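Local coordinates for protein probable glutamine synthetase (Pseudomonas aeruginosa, PDB 4HPP) that probably acts as an enzyme of the glutamine synthetase family, with magnesium and glutamic acid bound in its catalytic domain, at residues A[12-17]-A[94-99]; A[45-50]-A[58-63]; A[237-242]-A[264-269]; A[278-283]-A[342-347]; A[349-354]-A[406-411]. All coordinates share one frame; numbering follows the deposited sequence.

Contact 1: A[12-17]-A[94-99]; sequences FVTTDL and GNLVET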
# COMPACT_ATOMS: atom_id res chain seq x y z
N PHE A 12 12.27 19.00 31.84
CA PHE A 12 13.28 18.99 32.90
C PHE A 12 13.53 17.49 33.25
O PHE A 12 12.60 16.74 33.59
CB PHE A 12 12.80 19.73 34.18
CG PHE A 12 12.42 21.16 33.98
CD1 PHE A 12 12.91 21.92 32.90
CD2 PHE A 12 11.57 21.80 34.90
CE1 PHE A 12 12.56 23.26 32.74
CE2 PHE A 12 11.21 23.17 34.74
CZ PHE A 12 11.69 23.87 33.64
N VAL A 13 14.80 17.09 33.18
CA VAL A 13 15.21 15.73 33.47
C VAL A 13 16.18 15.56 34.63
O VAL A 13 16.92 16.48 35.00
CB VAL A 13 15.81 15.07 32.23
CG1 VAL A 13 14.82 15.12 31.09
CG2 VAL A 13 17.11 15.73 31.81
N THR A 14 16.17 14.35 35.19
CA THR A 14 17.22 13.92 36.10
C THR A 14 17.52 12.52 35.69
O THR A 14 16.65 11.83 35.14
CB THR A 14 16.76 13.93 37.55
OG1 THR A 14 17.86 13.60 38.41
CG2 THR A 14 15.54 13.05 37.73
N THR A 15 18.76 12.09 35.90
CA THR A 15 19.14 10.72 35.59
C THR A 15 19.33 10.04 36.93
O THR A 15 20.15 10.47 37.73
CB THR A 15 20.41 10.71 34.73
OG1 THR A 15 20.10 11.38 33.51
CG2 THR A 15 20.92 9.28 34.44
N ASP A 16 18.51 9.02 37.22
CA ASP A 16 18.46 8.50 38.57
C ASP A 16 19.51 7.47 38.76
O ASP A 16 20.33 7.25 37.86
CB ASP A 16 17.07 8.01 38.98
CG ASP A 16 16.62 6.85 38.16
OD1 ASP A 16 15.39 6.63 38.04
OD2 ASP A 16 17.50 6.16 37.65
N LEU A 17 19.49 6.85 39.94
CA LEU A 17 20.60 6.01 40.39
C LEU A 17 20.53 4.70 39.65
O LEU A 17 21.50 3.85 39.62
CB LEU A 17 20.54 5.78 41.90
CG LEU A 17 20.51 7.06 42.72
CD1 LEU A 17 20.28 6.63 44.15
CD2 LEU A 17 21.79 7.85 42.57
N GLY A 94 18.71 18.91 35.49
CA GLY A 94 18.39 19.65 36.66
C GLY A 94 18.99 18.95 37.85
O GLY A 94 19.36 17.75 37.79
N ASN A 95 19.12 19.71 38.94
CA ASN A 95 19.48 19.15 40.22
C ASN A 95 18.21 19.09 41.11
O ASN A 95 17.34 19.96 40.99
CB ASN A 95 20.58 19.98 40.90
CG ASN A 95 21.69 20.43 39.95
OD1 ASN A 95 22.18 19.68 39.11
ND2 ASN A 95 22.09 21.69 40.09
N LEU A 96 18.12 18.06 41.97
CA LEU A 96 17.05 17.87 42.97
C LEU A 96 17.36 18.56 44.29
O LEU A 96 18.46 18.40 44.85
CB LEU A 96 16.84 16.39 43.24
CG LEU A 96 16.33 15.54 42.08
CD1 LEU A 96 16.28 14.06 42.45
CD2 LEU A 96 14.93 15.96 41.69
N VAL A 97 16.38 19.30 44.80
CA VAL A 97 16.56 20.13 46.00
C VAL A 97 15.28 20.07 46.80
O VAL A 97 14.24 19.81 46.22
CB VAL A 97 16.92 21.59 45.64
CG1 VAL A 97 18.16 21.60 44.78
CG2 VAL A 97 15.79 22.29 44.88
N GLU A 98 15.35 20.31 48.12
CA GLU A 98 14.14 20.38 48.99
C GLU A 98 13.42 21.70 48.70
O GLU A 98 13.99 22.52 47.98
CB GLU A 98 14.53 20.21 50.46
CG GLU A 98 14.68 18.73 50.89
CD GLU A 98 16.08 18.37 51.43
OE1 GLU A 98 16.83 19.27 51.87
OE2 GLU A 98 16.46 17.17 51.41
N THR A 99 12.18 21.93 49.19
CA THR A 99 11.37 23.09 48.64
C THR A 99 11.91 24.53 48.85
O THR A 99 11.53 25.45 48.11
CB THR A 99 9.84 23.06 49.02
OG1 THR A 99 9.67 22.69 50.39
CG2 THR A 99 9.07 22.09 48.14
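In the β-sheet of the glutamine synthetase N-terminal domain, Val13 on strand 9-15 meets Gly94 on strand 89-97, its parallel neighbour. The case illustrates how a sheet pair can come apart. The short lengths 12-15 and 94-97 run at 77° to each other and approach to 6.5 Å between axes, and regular pairing does not continue between these lengths. One backbone bond joins the two segments: Gly94 N donates to Val13 O over 3.1 Å, and its N-H...O angle of 134° makes it weak. It follows the pairing of Val13 with Leu92 just upstream. Since the CB of Val13 points away, the share of this residue in the contact comes largely from its backbone, and Gly94 likewise offers main chain alone.

Beyond this bond a single hydroxyl-to-methyl approach spans the gap. Thr14 points its CB toward the other strand, and its OG1, anti to the backbone N (chi1 -175°), ends 4.4 Å from Leu96 CD1. That is loose van der Waals contact, and Thr14 OG1 lies 4.5 Å from Gly94 O, too far for a hydrogen bond. The leucine bends back toward the first strand at its end. Leu68, on strand 66-78, touches both Thr14 and Leu96, while Trp104 and Cys107 also pack on Leu96. On its other flank strand 9-15 pairs with strand 21-27 through Arg22 and Arg24.

A single bent bond and a single loose side-chain contact imply that little of the cohesion here is direct; much of it probably comes from the third strand and loops packed round this buried fork.

Contact 2: A[45-50]-A[58-63]; sequences NSSLTP and SPWGSH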
# COMPACT_ATOMS: atom_id res chain seq x y z
N ASN A 45 11.04 8.20 43.99
CA ASN A 45 11.42 7.82 42.61
C ASN A 45 12.87 7.35 42.57
O ASN A 45 13.23 6.50 41.75
CB ASN A 45 11.26 8.98 41.64
CG ASN A 45 9.83 9.40 41.48
OD1 ASN A 45 8.92 8.63 41.73
ND2 ASN A 45 9.61 10.63 41.02
N SER A 46 13.68 7.89 43.47
CA SER A 46 15.07 7.48 43.61
C SER A 46 15.24 6.07 44.22
O SER A 46 16.33 5.49 44.19
CB SER A 46 15.86 8.51 44.41
OG SER A 46 15.64 9.81 43.90
N SER A 47 14.16 5.48 44.73
CA SER A 47 14.24 4.07 45.07
C SER A 47 13.71 3.14 43.96
O SER A 47 13.56 1.94 44.23
CB SER A 47 13.50 3.75 46.39
OG SER A 47 13.74 4.70 47.44
N LEU A 48 13.39 3.64 42.76
CA LEU A 48 12.93 2.71 41.70
C LEU A 48 14.10 1.93 41.17
O LEU A 48 15.14 2.51 40.87
CB LEU A 48 12.20 3.36 40.53
CG LEU A 48 10.79 3.97 40.69
CD1 LEU A 48 10.51 5.03 39.63
CD2 LEU A 48 9.66 2.97 40.70
N THR A 49 13.89 0.62 41.09
CA THR A 49 14.83 -0.35 40.54
C THR A 49 14.69 -0.35 39.03
O THR A 49 13.74 0.21 38.51
CB THR A 49 14.54 -1.80 41.06
OG1 THR A 49 13.20 -2.17 40.73
CG2 THR A 49 14.76 -1.91 42.54
N PRO A 50 15.61 -1.03 38.31
CA PRO A 50 15.36 -1.08 36.87
C PRO A 50 13.99 -1.63 36.46
O PRO A 50 13.46 -1.28 35.40
CB PRO A 50 16.51 -1.95 36.36
CG PRO A 50 17.65 -1.65 37.31
CD PRO A 50 17.00 -1.42 38.66
N SER A 58 12.79 1.47 51.33
CA SER A 58 13.12 2.84 50.94
C SER A 58 13.09 3.78 52.14
O SER A 58 12.23 3.64 53.00
CB SER A 58 12.10 3.34 49.92
OG SER A 58 12.15 4.75 49.83
N PRO A 59 14.02 4.76 52.18
CA PRO A 59 13.96 5.72 53.27
C PRO A 59 12.93 6.82 53.01
O PRO A 59 12.74 7.68 53.89
CB PRO A 59 15.38 6.34 53.29
CG PRO A 59 16.18 5.60 52.28
CD PRO A 59 15.19 4.99 51.33
N TRP A 60 12.27 6.78 51.85
CA TRP A 60 11.60 7.98 51.32
C TRP A 60 10.10 8.02 51.36
O TRP A 60 9.51 9.08 51.09
CB TRP A 60 12.11 8.34 49.92
CG TRP A 60 13.60 8.54 49.89
CD1 TRP A 60 14.55 7.79 49.21
CD2 TRP A 60 14.39 9.57 50.62
NE1 TRP A 60 15.82 8.27 49.45
CE2 TRP A 60 15.79 9.33 50.29
CE3 TRP A 60 14.06 10.64 51.49
CZ2 TRP A 60 16.82 10.10 50.81
CZ3 TRP A 60 15.11 11.42 52.01
CH2 TRP A 60 16.46 11.15 51.68
N GLY A 61 9.47 6.89 51.68
CA GLY A 61 8.02 6.85 51.89
C GLY A 61 7.57 7.87 52.94
O GLY A 61 8.31 8.16 53.90
N SER A 62 6.37 8.41 52.76
CA SER A 62 5.91 9.59 53.51
C SER A 62 6.66 10.84 53.04
O SER A 62 6.13 11.58 52.19
CB SER A 62 6.02 9.41 55.03
OG SER A 62 5.89 10.66 55.70
N HIS A 63 7.87 11.04 53.58
CA HIS A 63 8.74 12.22 53.34
C HIS A 63 8.27 13.20 52.27
O HIS A 63 7.73 12.81 51.21
CB HIS A 63 10.23 11.82 53.13
CG HIS A 63 10.98 11.41 54.42
ND1 HIS A 63 10.65 11.87 55.66
CD2 HIS A 63 12.10 10.59 54.60
CE1 HIS A 63 11.51 11.34 56.57
NE2 HIS A 63 12.39 10.56 55.92
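Ser47, Trp60 and Ser58 carry most of this contact, in which two parts of the long loop between strands 39-41 and 66-78 fold back on each other. Ser47 is the last residue of a 3-10 segment and gives up the most surface. Its OG lies 2.9 Å from Ser58 OG in a hydrogen bond whose donor may be either hydroxyl. Ser58 OG also accepts from Trp60 N at 2.9 Å, with a fairly straight N-H...O angle of 159°, and this closes an ST turn. The turn depends on the torsion of Ser58: with OG anti to its own N (chi1 162°), the oxygen leans beside the carbonyl and forward over the following residues.

The indole of Trp60 turns an edge to the first segment. Ser47 OG sits in the indole plane, 3.7 Å from Trp60 CD1, while the CB of Pro59 rests over one face toward the rim. Trp104, Pro43 and Thr415 also pack on the indole, and Asn45 and Leu48 meet Phe148 and Tyr181 of a neighbouring subunit.

With two bonds converging on one serine oxygen, segment 58-63, which has no regular helix or strand, gains directional order from hydroxyls, and the indole adds its in-plane edge contact to Ser47 OG and its packing with Trp104.

Contact 3: A[237-242]-A[264-269]; sequences LHLSLQ and EHWAAG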
# COMPACT_ATOMS: atom_id res chain seq x y z
N LEU A 237 35.53 5.44 30.05
CA LEU A 237 35.59 6.80 30.50
C LEU A 237 37.06 7.17 30.38
O LEU A 237 37.87 6.50 30.99
CB LEU A 237 35.08 6.84 31.95
CG LEU A 237 35.23 8.07 32.81
CD1 LEU A 237 34.60 9.27 32.11
CD2 LEU A 237 34.55 7.80 34.13
N HIS A 238 37.38 8.18 29.55
CA HIS A 238 38.73 8.77 29.48
C HIS A 238 38.80 9.96 30.35
O HIS A 238 38.00 10.87 30.21
CB HIS A 238 39.03 9.23 28.07
CG HIS A 238 39.11 8.12 27.09
ND1 HIS A 238 40.27 7.44 26.84
CD2 HIS A 238 38.13 7.53 26.30
CE1 HIS A 238 40.05 6.46 25.94
NE2 HIS A 238 38.74 6.53 25.58
N LEU A 239 39.74 9.96 31.28
CA LEU A 239 39.93 11.08 32.22
C LEU A 239 41.33 11.64 32.12
O LEU A 239 42.31 10.88 32.09
CB LEU A 239 39.65 10.69 33.64
CG LEU A 239 38.14 10.51 33.86
CD1 LEU A 239 37.86 9.62 35.06
CD2 LEU A 239 37.49 11.86 34.01
N SER A 240 41.40 12.96 31.96
CA SER A 240 42.64 13.70 32.10
C SER A 240 42.39 14.70 33.23
O SER A 240 41.23 15.04 33.54
CB SER A 240 43.09 14.35 30.78
OG SER A 240 42.37 15.52 30.44
N LEU A 241 43.47 15.09 33.88
CA LEU A 241 43.43 16.02 35.01
C LEU A 241 44.31 17.21 34.67
O LEU A 241 45.46 17.01 34.29
CB LEU A 241 43.96 15.32 36.28
CG LEU A 241 42.99 14.48 37.10
CD1 LEU A 241 43.58 14.19 38.48
CD2 LEU A 241 41.66 15.18 37.25
N GLN A 242 43.80 18.44 34.79
CA GLN A 242 44.56 19.65 34.36
C GLN A 242 44.62 20.75 35.40
O GLN A 242 43.62 21.05 36.06
CB GLN A 242 43.97 20.28 33.10
CG GLN A 242 44.14 19.50 31.82
CD GLN A 242 43.21 20.02 30.74
OE1 GLN A 242 42.54 21.05 30.92
NE2 GLN A 242 43.18 19.33 29.60
N GLU A 264 50.24 8.75 39.21
CA GLU A 264 50.32 7.45 39.89
C GLU A 264 49.48 7.40 41.18
O GLU A 264 48.89 6.38 41.48
CB GLU A 264 51.76 7.07 40.21
CG GLU A 264 52.79 7.73 39.32
CD GLU A 264 54.18 7.14 39.48
OE1 GLU A 264 55.01 7.31 38.54
OE2 GLU A 264 54.45 6.48 40.53
N HIS A 265 49.44 8.48 41.95
CA HIS A 265 48.59 8.49 43.14
C HIS A 265 47.14 8.31 42.72
O HIS A 265 46.43 7.40 43.19
CB HIS A 265 48.80 9.75 43.98
CG HIS A 265 50.20 9.89 44.58
ND1 HIS A 265 50.80 8.89 45.28
CD2 HIS A 265 51.09 10.98 44.60
CE1 HIS A 265 52.03 9.30 45.68
NE2 HIS A 265 52.20 10.58 45.27
N TRP A 266 46.70 9.16 41.80
CA TRP A 266 45.35 9.07 41.27
C TRP A 266 44.95 7.66 40.80
O TRP A 266 43.95 7.07 41.27
CB TRP A 266 45.15 10.12 40.19
CG TRP A 266 43.70 10.28 39.88
CD1 TRP A 266 42.79 11.11 40.51
CD2 TRP A 266 42.90 9.53 38.87
NE1 TRP A 266 41.54 10.97 39.96
CE2 TRP A 266 41.54 10.04 38.98
CE3 TRP A 266 43.19 8.56 37.89
CZ2 TRP A 266 40.50 9.57 38.15
CZ3 TRP A 266 42.15 8.10 37.06
CH2 TRP A 266 40.82 8.59 37.20
N ALA A 267 45.73 7.10 39.87
CA ALA A 267 45.49 5.74 39.40
C ALA A 267 45.48 4.71 40.52
O ALA A 267 44.71 3.72 40.48
CB ALA A 267 46.52 5.37 38.35
N ALA A 268 46.31 4.94 41.54
CA ALA A 268 46.43 3.98 42.65
C ALA A 268 45.14 3.89 43.51
O ALA A 268 44.67 2.78 43.90
CB ALA A 268 47.64 4.32 43.49
N GLY A 269 44.55 5.06 43.74
CA GLY A 269 43.25 5.16 44.44
C GLY A 269 42.10 4.48 43.72
O GLY A 269 41.29 3.77 44.36
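Strand 235-243 and helix 261-281 stand well apart at Leu241 and Trp266, whose CA atoms are 9.5 Å from each other; between Leu239 and Ala267 the CA separation is 10.5 Å. Spacing of this order is that of a helix packed on the face of a sheet, and here one large side chain from the helix spans the interval.

Trp266 is that side chain. Its CG lies anti to the backbone N (chi1 -165°), which extends the indole from the helix toward the strand. Two leucines, two residues apart on the strand and facing the same way, receive it. Leu241 places CD1 over a face of the five-membered ring, 4.1 Å from the ring centroid of Trp266 and 26° off the normal, a CH-pi contact. Leu239 reaches the far end of the indole instead, its CD1 being 3.8 Å from Trp266 CH2, with the two side chains crossing at about a right angle. The polar edge of the indole is satisfied elsewhere: NE1 is hydrogen-bonded to Tyr119 OH.

Helix 342-358 adds to the layer, laying Val349 against both Leu239 and Trp266 and placing Ile357 beside the indole. Within the sheet, strand 235-243 runs antiparallel between strands 124-137 and 330-336, and Val126 and Ala128 of the former continue the apolar surface around Leu239.

Contact 4: A[278-283]-A[342-347]; sequences CALTAP and PHLAMA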
# COMPACT_ATOMS: atom_id res chain seq x y z
N CYS A 278 32.89 -0.98 41.22
CA CYS A 278 32.11 -1.81 40.35
C CYS A 278 30.62 -1.78 40.65
O CYS A 278 29.80 -1.91 39.74
CB CYS A 278 32.68 -3.22 40.34
SG CYS A 278 34.28 -3.22 39.49
N ALA A 279 30.27 -1.56 41.91
CA ALA A 279 28.89 -1.50 42.34
C ALA A 279 28.28 -0.25 41.74
O ALA A 279 27.05 -0.18 41.58
CB ALA A 279 28.77 -1.48 43.87
N LEU A 280 29.13 0.73 41.43
CA LEU A 280 28.65 2.03 40.92
C LEU A 280 28.98 2.24 39.44
O LEU A 280 28.39 3.12 38.81
CB LEU A 280 29.15 3.22 41.78
CG LEU A 280 28.97 3.19 43.32
CD1 LEU A 280 30.19 3.69 44.06
CD2 LEU A 280 27.74 3.89 43.84
N THR A 281 29.90 1.47 38.86
CA THR A 281 30.21 1.63 37.42
C THR A 281 29.81 0.40 36.57
O THR A 281 29.84 0.46 35.34
CB THR A 281 31.68 1.90 37.18
OG1 THR A 281 32.40 0.70 37.43
CG2 THR A 281 32.22 3.03 38.09
N ALA A 282 29.50 -0.72 37.24
CA ALA A 282 28.83 -1.87 36.58
C ALA A 282 27.67 -2.31 37.48
O ALA A 282 27.72 -3.39 38.05
CB ALA A 282 29.82 -3.01 36.35
N PRO A 283 26.63 -1.46 37.60
CA PRO A 283 25.74 -1.46 38.73
C PRO A 283 24.51 -2.28 38.54
O PRO A 283 23.61 -2.17 39.35
CB PRO A 283 25.30 -0.00 38.81
CG PRO A 283 25.54 0.56 37.44
CD PRO A 283 26.14 -0.52 36.59
N PRO A 342 25.60 8.24 34.45
CA PRO A 342 26.89 8.96 34.14
C PRO A 342 27.52 9.79 35.29
O PRO A 342 28.72 9.67 35.57
CB PRO A 342 26.51 9.85 32.96
CG PRO A 342 25.40 9.11 32.28
CD PRO A 342 24.75 8.12 33.25
N HIS A 343 26.72 10.62 35.95
CA HIS A 343 27.12 11.43 37.13
C HIS A 343 27.52 10.67 38.32
O HIS A 343 28.47 11.07 38.97
CB HIS A 343 25.98 12.26 37.55
CG HIS A 343 25.37 13.01 36.41
ND1 HIS A 343 24.32 12.54 35.73
CD2 HIS A 343 25.72 14.22 35.82
CE1 HIS A 343 24.01 13.41 34.74
NE2 HIS A 343 24.86 14.44 34.81
N LEU A 344 26.77 9.60 38.66
CA LEU A 344 27.14 8.79 39.80
C LEU A 344 28.42 8.00 39.51
O LEU A 344 29.36 7.96 40.31
CB LEU A 344 25.98 7.90 40.25
CG LEU A 344 26.27 6.92 41.40
CD1 LEU A 344 26.55 7.73 42.65
CD2 LEU A 344 25.16 5.91 41.61
N ALA A 345 28.48 7.43 38.32
CA ALA A 345 29.64 6.67 37.92
C ALA A 345 30.88 7.53 37.90
O ALA A 345 31.86 7.14 38.52
CB ALA A 345 29.40 6.00 36.58
N MET A 346 30.86 8.68 37.21
CA MET A 346 32.06 9.53 37.12
C MET A 346 32.46 10.03 38.52
O MET A 346 33.62 9.89 38.91
CB MET A 346 31.86 10.65 36.12
CG MET A 346 32.88 11.81 36.14
SD MET A 346 32.49 12.83 34.72
CE MET A 346 33.61 14.25 34.93
N ALA A 347 31.50 10.57 39.28
CA ALA A 347 31.71 10.92 40.71
C ALA A 347 32.41 9.83 41.50
O ALA A 347 33.37 10.11 42.20
CB ALA A 347 30.38 11.25 41.40
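Leu280 and Ala345 meet where the C-terminal end of helix 261-281 comes against the first turns of helix 342-358, a helix-helix junction deep in the catalytic domain. The backbones draw close: the CA atoms of Thr281 and Ala345 are only 5.1 Å apart, which the small alanine readily allows.

Packing between side chains rests on two leucines. Leu280 CD2 is set against the branched end of Leu344, 4.0 Å from its CD2 and within 4.2 Å of its CG and CD1, so one methyl faces the whole fork. The two side chains cross at about a right angle. Leu344 has CG anti to its N (chi1 176°), and its end thereby swings nearer to the other helix than its CB direction alone would suggest. Tyr416 of helix 410-427 packs on both leucines.

Contacts of methyl with main chain form a second group. Ala345 CB lies 3.8 Å from Leu280 O, and in return Thr281 CG2 lies 4.1 Å from Ala345 O.

Polar bonding is directed elsewhere. Thr281 OG1 is hydrogen-bonded to Pro335 O on strand 330-336 and to Leu277 O one turn back in its own helix; the other branch, CG2, is the one offered to Ala345. Ala282 then leaves helical geometry. The side chain of Thr281 is about 11 Å from the bound glutamic acid, and Arg334, beside Pro335, belongs to that pocket.

The junction itself thus has van der Waals chemistry alone, and close fit does the joining, while the threonine hydroxyl ties the helix end to the sheet carrying part of the ligand pocket.

Contact 5: A[349-354]-A[406-411]; sequences VLIAGR and AELPKP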
# COMPACT_ATOMS: atom_id res chain seq x y z
N VAL A 349 34.36 7.43 40.50
CA VAL A 349 35.71 7.17 40.03
C VAL A 349 36.63 8.30 40.51
O VAL A 349 37.72 8.05 41.05
CB VAL A 349 35.76 7.03 38.48
CG1 VAL A 349 37.20 7.06 37.94
CG2 VAL A 349 34.99 5.78 38.03
N LEU A 350 36.17 9.53 40.33
CA LEU A 350 37.00 10.68 40.66
C LEU A 350 37.24 10.69 42.16
O LEU A 350 38.28 11.20 42.61
CB LEU A 350 36.35 11.99 40.22
CG LEU A 350 36.50 12.63 38.82
CD1 LEU A 350 35.54 13.84 38.70
CD2 LEU A 350 37.92 13.11 38.55
N ILE A 351 36.31 10.08 42.92
CA ILE A 351 36.42 10.00 44.38
C ILE A 351 37.63 9.15 44.75
O ILE A 351 38.57 9.64 45.41
CB ILE A 351 35.13 9.48 45.09
CG1 ILE A 351 34.14 10.62 45.35
CG2 ILE A 351 35.46 8.95 46.47
CD1 ILE A 351 32.72 10.18 45.57
N ALA A 352 37.61 7.89 44.30
CA ALA A 352 38.64 6.93 44.69
C ALA A 352 40.00 7.44 44.24
O ALA A 352 40.98 7.24 44.94
CB ALA A 352 38.36 5.56 44.11
N GLY A 353 40.02 8.09 43.08
CA GLY A 353 41.21 8.78 42.57
C GLY A 353 41.65 9.83 43.56
O GLY A 353 42.83 9.86 43.95
N ARG A 354 40.72 10.69 43.97
CA ARG A 354 40.99 11.72 44.99
C ARG A 354 41.61 11.07 46.21
O ARG A 354 42.69 11.46 46.63
CB ARG A 354 39.72 12.49 45.41
CG ARG A 354 39.84 14.02 45.49
CD ARG A 354 38.84 14.68 46.47
NE ARG A 354 37.52 14.02 46.63
CZ ARG A 354 37.04 13.48 47.77
NH1 ARG A 354 37.77 13.52 48.86
NH2 ARG A 354 35.83 12.90 47.82
N ALA A 406 32.35 6.74 52.91
CA ALA A 406 32.34 7.95 53.69
C ALA A 406 32.29 9.21 52.81
O ALA A 406 31.87 10.25 53.29
CB ALA A 406 33.53 7.99 54.63
N GLU A 407 32.73 9.14 51.55
CA GLU A 407 32.71 10.36 50.71
C GLU A 407 31.32 10.55 50.07
O GLU A 407 30.98 11.63 49.53
CB GLU A 407 33.78 10.35 49.62
CG GLU A 407 35.21 10.14 50.04
CD GLU A 407 35.75 11.16 51.00
OE1 GLU A 407 35.90 12.39 50.67
OE2 GLU A 407 36.06 10.68 52.12
N LEU A 408 30.52 9.50 50.14
CA LEU A 408 29.18 9.55 49.56
C LEU A 408 28.29 10.12 50.63
O LEU A 408 28.47 9.77 51.80
CB LEU A 408 28.72 8.15 49.14
CG LEU A 408 29.59 7.42 48.10
CD1 LEU A 408 29.02 6.05 47.75
CD2 LEU A 408 29.81 8.26 46.84
N PRO A 409 27.42 11.08 50.27
CA PRO A 409 26.34 11.53 51.16
C PRO A 409 25.57 10.32 51.64
O PRO A 409 25.11 9.52 50.84
CB PRO A 409 25.45 12.36 50.23
CG PRO A 409 26.21 12.51 48.95
CD PRO A 409 27.62 12.05 49.18
N LYS A 410 25.42 10.19 52.94
CA LYS A 410 24.86 8.96 53.49
C LYS A 410 23.48 8.55 52.94
O LYS A 410 23.27 7.39 52.65
CB LYS A 410 24.90 8.98 55.03
CG LYS A 410 25.32 7.63 55.60
CD LYS A 410 24.42 7.18 56.74
CE LYS A 410 24.25 5.68 56.72
NZ LYS A 410 23.40 5.28 57.89
N PRO A 411 22.54 9.50 52.79
CA PRO A 411 21.22 9.08 52.24
C PRO A 411 21.25 8.45 50.83
O PRO A 411 20.42 7.58 50.50
CB PRO A 411 20.43 10.39 52.21
CG PRO A 411 21.05 11.24 53.28
CD PRO A 411 22.53 10.89 53.29
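Arg354 and Glu407 form a salt bridge between helix 342-358 and the short connection that leads into helix 410-427, within the catalytic domain of the glutamine synthetase fold. The connection ends at Pro409, the N-cap position of the second helix.

The charged interaction is end-on but not the symmetrical pairing of two nitrogens with two oxygens. Both terminal nitrogens of the arginine grip the same atom: Arg354 NH1 is 2.8 Å and Arg354 NH2 2.9 Å from Glu407 OE1. This oxygen lies at the guanidinium edge, almost in its plane. On the carboxylate side the approach is less regular: the two planes are 51° apart, and NH1 comes from above the carboxylate plane, 48° out of it, whereas NH2 arrives on the anti side, 16° out. Bends in both chains, at chi3 of the arginine and chi2 of the glutamate, bring the groups together. Arg354 has a further salt bridge, from NE to Glu115 of helix 108-121. That bond and the two to Glu407 would restrain the turning of the guanidinium, and these acids probably offset the close positive charge of Arg118.

Apolar contacts lie beside the ion pair. Ile351, one turn earlier on the helix, presses the aliphatic part of Glu407: its CG2 is 3.8 Å from Glu407 CG, so the same glutamate serves as both hydrocarbon and acid. The other branch of the isoleucine reaches past it to the next residue of the loop, where Ile351 CD1 touches Leu408 CD2 at 3.7 Å.

Burial and chemistry vary together only in part across this chain. Contacts 3 and 4 join by van der Waals packing without a hydrogen bond and lie in the catalytic domain; the centre of contact 4 lies about 7 Å from the centre of the chain, the nearest of the five. Contact 1 is also buried yet uses a backbone bond, as strands do, whereas partly buried contact 2 relies on hydroxyls in a loop. Contact 5 is buried too but carries an ion pair. Helix 261-281 serves contacts 3 and 4, and helix 342-358 serves contacts 4 and 5. The two domains also meet: Leu17 of contact 1 packs on Leu344 of contact 4, and Trp60 of contact 2 on Pro411 of contact 5.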